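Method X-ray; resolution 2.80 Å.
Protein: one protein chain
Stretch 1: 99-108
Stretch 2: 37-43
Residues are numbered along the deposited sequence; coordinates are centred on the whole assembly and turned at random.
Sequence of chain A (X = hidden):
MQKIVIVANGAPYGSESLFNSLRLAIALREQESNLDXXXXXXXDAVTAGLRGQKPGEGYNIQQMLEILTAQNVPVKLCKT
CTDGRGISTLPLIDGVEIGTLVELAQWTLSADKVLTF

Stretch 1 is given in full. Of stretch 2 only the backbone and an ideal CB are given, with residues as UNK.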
# COMPACT_ATOMS: atom_id res chain seq x y z
N GLY A 99 8.68 -18.81 14.09
CA GLY A 99 7.89 -19.97 13.73
C GLY A 99 7.94 -20.29 12.24
O GLY A 99 8.73 -19.69 11.49
N THR A 100 7.10 -21.21 11.80
CA THR A 100 7.12 -21.59 10.39
C THR A 100 5.74 -21.62 9.74
O THR A 100 4.73 -21.83 10.42
CB THR A 100 7.75 -22.98 10.20
OG1 THR A 100 6.99 -23.96 10.94
CG2 THR A 100 9.19 -22.97 10.69
N LEU A 101 5.72 -21.43 8.43
CA LEU A 101 4.48 -21.44 7.66
C LEU A 101 3.66 -22.66 8.04
O LEU A 101 2.44 -22.58 8.20
CB LEU A 101 4.76 -21.49 6.16
CG LEU A 101 3.53 -21.67 5.29
CD1 LEU A 101 2.68 -20.40 5.31
CD2 LEU A 101 3.96 -22.00 3.87
N VAL A 102 4.35 -23.79 8.18
CA VAL A 102 3.74 -25.06 8.55
C VAL A 102 2.92 -24.88 9.82
O VAL A 102 1.86 -25.47 9.96
CB VAL A 102 4.81 -26.16 8.78
CG1 VAL A 102 4.20 -27.37 9.51
CG2 VAL A 102 5.39 -26.61 7.46
N GLU A 103 3.42 -24.06 10.73
CA GLU A 103 2.73 -23.80 11.99
C GLU A 103 1.50 -22.93 11.76
O GLU A 103 0.42 -23.24 12.26
CB GLU A 103 3.68 -23.13 12.99
CG GLU A 103 3.05 -22.85 14.35
CD GLU A 103 4.05 -22.31 15.36
OE1 GLU A 103 4.86 -21.43 14.99
OE2 GLU A 103 4.03 -22.76 16.53
N LEU A 104 1.66 -21.86 10.99
CA LEU A 104 0.54 -20.98 10.70
C LEU A 104 -0.53 -21.85 10.08
O LEU A 104 -1.71 -21.78 10.44
CB LEU A 104 0.93 -19.89 9.72
CG LEU A 104 0.13 -18.58 9.77
CD1 LEU A 104 0.27 -17.91 8.43
CD2 LEU A 104 -1.34 -18.82 10.09
N ALA A 105 -0.10 -22.68 9.13
CA ALA A 105 -0.98 -23.61 8.44
C ALA A 105 -1.09 -24.78 9.39
O ALA A 105 -0.45 -25.81 9.20
CB ALA A 105 -0.35 -24.06 7.14
N GLN A 106 -1.90 -24.60 10.43
CA GLN A 106 -2.11 -25.60 11.46
C GLN A 106 -2.92 -24.86 12.51
O GLN A 106 -3.98 -25.30 12.93
CB GLN A 106 -0.77 -26.06 12.04
CG GLN A 106 -0.88 -27.10 13.13
CD GLN A 106 0.45 -27.35 13.83
OE1 GLN A 106 1.42 -27.78 13.21
NE2 GLN A 106 0.49 -27.09 15.14
N TRP A 107 -2.38 -23.71 12.92
CA TRP A 107 -3.07 -22.84 13.86
C TRP A 107 -4.39 -22.48 13.19
O TRP A 107 -5.44 -22.42 13.83
CB TRP A 107 -2.27 -21.57 14.08
CG TRP A 107 -1.19 -21.65 15.09
CD1 TRP A 107 -0.72 -22.77 15.70
CD2 TRP A 107 -0.42 -20.56 15.60
NE1 TRP A 107 0.31 -22.45 16.56
CE2 TRP A 107 0.52 -21.09 16.50
CE3 TRP A 107 -0.42 -19.18 15.36
CZ2 TRP A 107 1.44 -20.30 17.19
CZ3 TRP A 107 0.50 -18.38 16.04
CH2 TRP A 107 1.42 -18.95 16.94
N THR A 108 -4.30 -22.24 11.88
CA THR A 108 -5.45 -21.87 11.05
C THR A 108 -6.50 -22.96 11.03
O THR A 108 -7.69 -22.71 11.18
CB THR A 108 -5.01 -21.61 9.60
OG1 THR A 108 -4.11 -20.50 9.54
CG2 THR A 108 -6.21 -21.31 8.74
N UNK A 37 -5.28 -16.83 22.55
CA UNK A 37 -4.91 -15.95 21.45
C UNK A 37 -3.51 -16.24 20.96
O UNK A 37 -2.57 -16.35 21.76
CB UNK A 37 -5.02 -14.48 21.88
N UNK A 38 -3.37 -16.37 19.64
CA UNK A 38 -2.08 -16.64 19.02
C UNK A 38 -1.85 -15.58 17.95
O UNK A 38 -2.76 -15.25 17.19
CB UNK A 38 -2.02 -18.05 18.43
N UNK A 39 -0.62 -15.06 17.90
CA UNK A 39 -0.23 -14.02 16.95
C UNK A 39 0.87 -14.48 16.02
O UNK A 39 1.94 -14.88 16.46
CB UNK A 39 0.22 -12.76 17.70
N UNK A 40 0.61 -14.41 14.73
CA UNK A 40 1.62 -14.79 13.76
C UNK A 40 1.98 -13.55 12.98
O UNK A 40 1.10 -12.75 12.66
CB UNK A 40 1.13 -15.91 12.84
N UNK A 41 3.26 -13.36 12.67
CA UNK A 41 3.67 -12.20 11.90
C UNK A 41 4.44 -12.65 10.66
O UNK A 41 5.48 -13.29 10.78
CB UNK A 41 4.52 -11.26 12.75
N UNK A 42 3.92 -12.30 9.49
CA UNK A 42 4.55 -12.65 8.22
C UNK A 42 5.26 -11.45 7.60
O UNK A 42 5.19 -10.34 8.11
CB UNK A 42 3.51 -13.20 7.25
N UNK A 43 5.93 -11.71 6.47
CA UNK A 43 6.61 -10.70 5.73
C UNK A 43 7.18 -9.55 6.55
O UNK A 43 7.88 -9.79 7.53
CB UNK A 43 5.65 -10.14 4.68

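The helix of stretch 1 crosses the strand of stretch 2 at 140° between their N-to-C directions, closer to antiparallel than parallel, with the axes 10.0 Å apart at closest approach. Leu 104 and Trp 107 both point their CA-to-CB bonds toward the strand, and the alternation of a strand decides which positions can meet them.

Position 37 has extended angles (-116/132), and nothing of stretch 1 lies within 5.5 Å of its ideal CB. The contact sets no rule here, and many side chains would do. It is Leu 37, which makes no contact with the helix.

Position 38 points toward the helix, its ideal CB 3.5 Å from Trp 107 CZ3, a tight fit. What stretch 1 offers is the broad face of an indole, so a flat ring, a long aliphatic chain or a cation carried on one would suit. The residue is Arg 38. Its chain runs over the ring, with CD 3.5 Å from the centroid of the five-membered ring of Trp 107, a CH-pi contact, and CZ 4.6 Å from the same centroid, a cation-pi contact. Arg 38 NE comes within 3.3 Å of Trp 107 NE1, but both are donors, so the pair is no hydrogen bond; the indole is used as a surface.

Position 39 turns its CB away, and only its backbone meets the helix: its O lies 3.8 Å from CZ3 at the edge of the Trp 107 ring. Stretch 1 leaves the side chain free, and it is Leu 39.

Position 40 points toward the helix again, its ideal CB 4.2 Å from Leu 104 CG and 4.1 Å from Trp 107 CZ3. Both neighbours are apolar there, so a large apolar residue, aliphatic or aromatic, would suit. Phe 40, chi1 t, lays one ring face against Leu 104, whose CG is 3.7 Å from the ring centroid in a CH-pi contact. Phe 40 CE2 reaches to 3.9 Å from Thr 100 O, extending the contact to the start of the helix.

Position 41 points away with strand angles (-125/120), and stretch 1 puts no demand on it. It is Leu 41.

Position 42 points sideways, with nothing of stretch 1 within 5.5 Å of its ideal CB, so a medium to long apolar side chain, such as leucine, methionine or an aromatic, could reach toward Leu 104. Selenomethionine Met 42 does so: its SE lies 3.7 Å from Leu 104 CD1.

Position 43, with a positive phi (31/-128), would suit glycine readily, but it is Ser 43, whose OG is hydrogen-bonded elsewhere in the structure.

Stretch 2 37-43: LRLFLMS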
# COMPACT_ATOMS: atom_id res chain seq x y z
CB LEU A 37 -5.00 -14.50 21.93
CG LEU A 37 -4.98 -13.33 20.94
CD1 LEU A 37 -4.82 -12.05 21.74
CD2 LEU A 37 -3.83 -13.48 19.96
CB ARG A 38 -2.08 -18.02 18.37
CG ARG A 38 -2.09 -19.20 19.33
CD ARG A 38 -2.18 -20.45 18.50
NE ARG A 38 -1.56 -21.61 19.13
CZ ARG A 38 -2.13 -22.35 20.07
NH1 ARG A 38 -3.35 -22.04 20.50
NH2 ARG A 38 -1.49 -23.39 20.57
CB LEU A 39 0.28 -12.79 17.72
CG LEU A 39 -0.38 -11.42 17.57
CD1 LEU A 39 -0.19 -10.91 16.14
CD2 LEU A 39 -1.86 -11.51 17.94
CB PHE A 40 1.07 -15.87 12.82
CG PHE A 40 2.13 -16.56 12.02
CD1 PHE A 40 2.57 -16.03 10.81
CD2 PHE A 40 2.76 -17.70 12.51
CE1 PHE A 40 3.61 -16.61 10.10
CE2 PHE A 40 3.79 -18.30 11.81
CZ PHE A 40 4.23 -17.75 10.60
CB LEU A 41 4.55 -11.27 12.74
CG LEU A 41 3.99 -10.81 14.08
CD1 LEU A 41 4.93 -9.78 14.71
CD2 LEU A 41 2.59 -10.23 13.89
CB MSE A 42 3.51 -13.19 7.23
CG MSE A 42 2.84 -14.49 7.65
SE MSE A 42 1.84 -15.21 6.36
CE MSE A 42 0.61 -13.94 6.14
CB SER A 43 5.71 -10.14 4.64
OG SER A 43 4.61 -9.46 5.21
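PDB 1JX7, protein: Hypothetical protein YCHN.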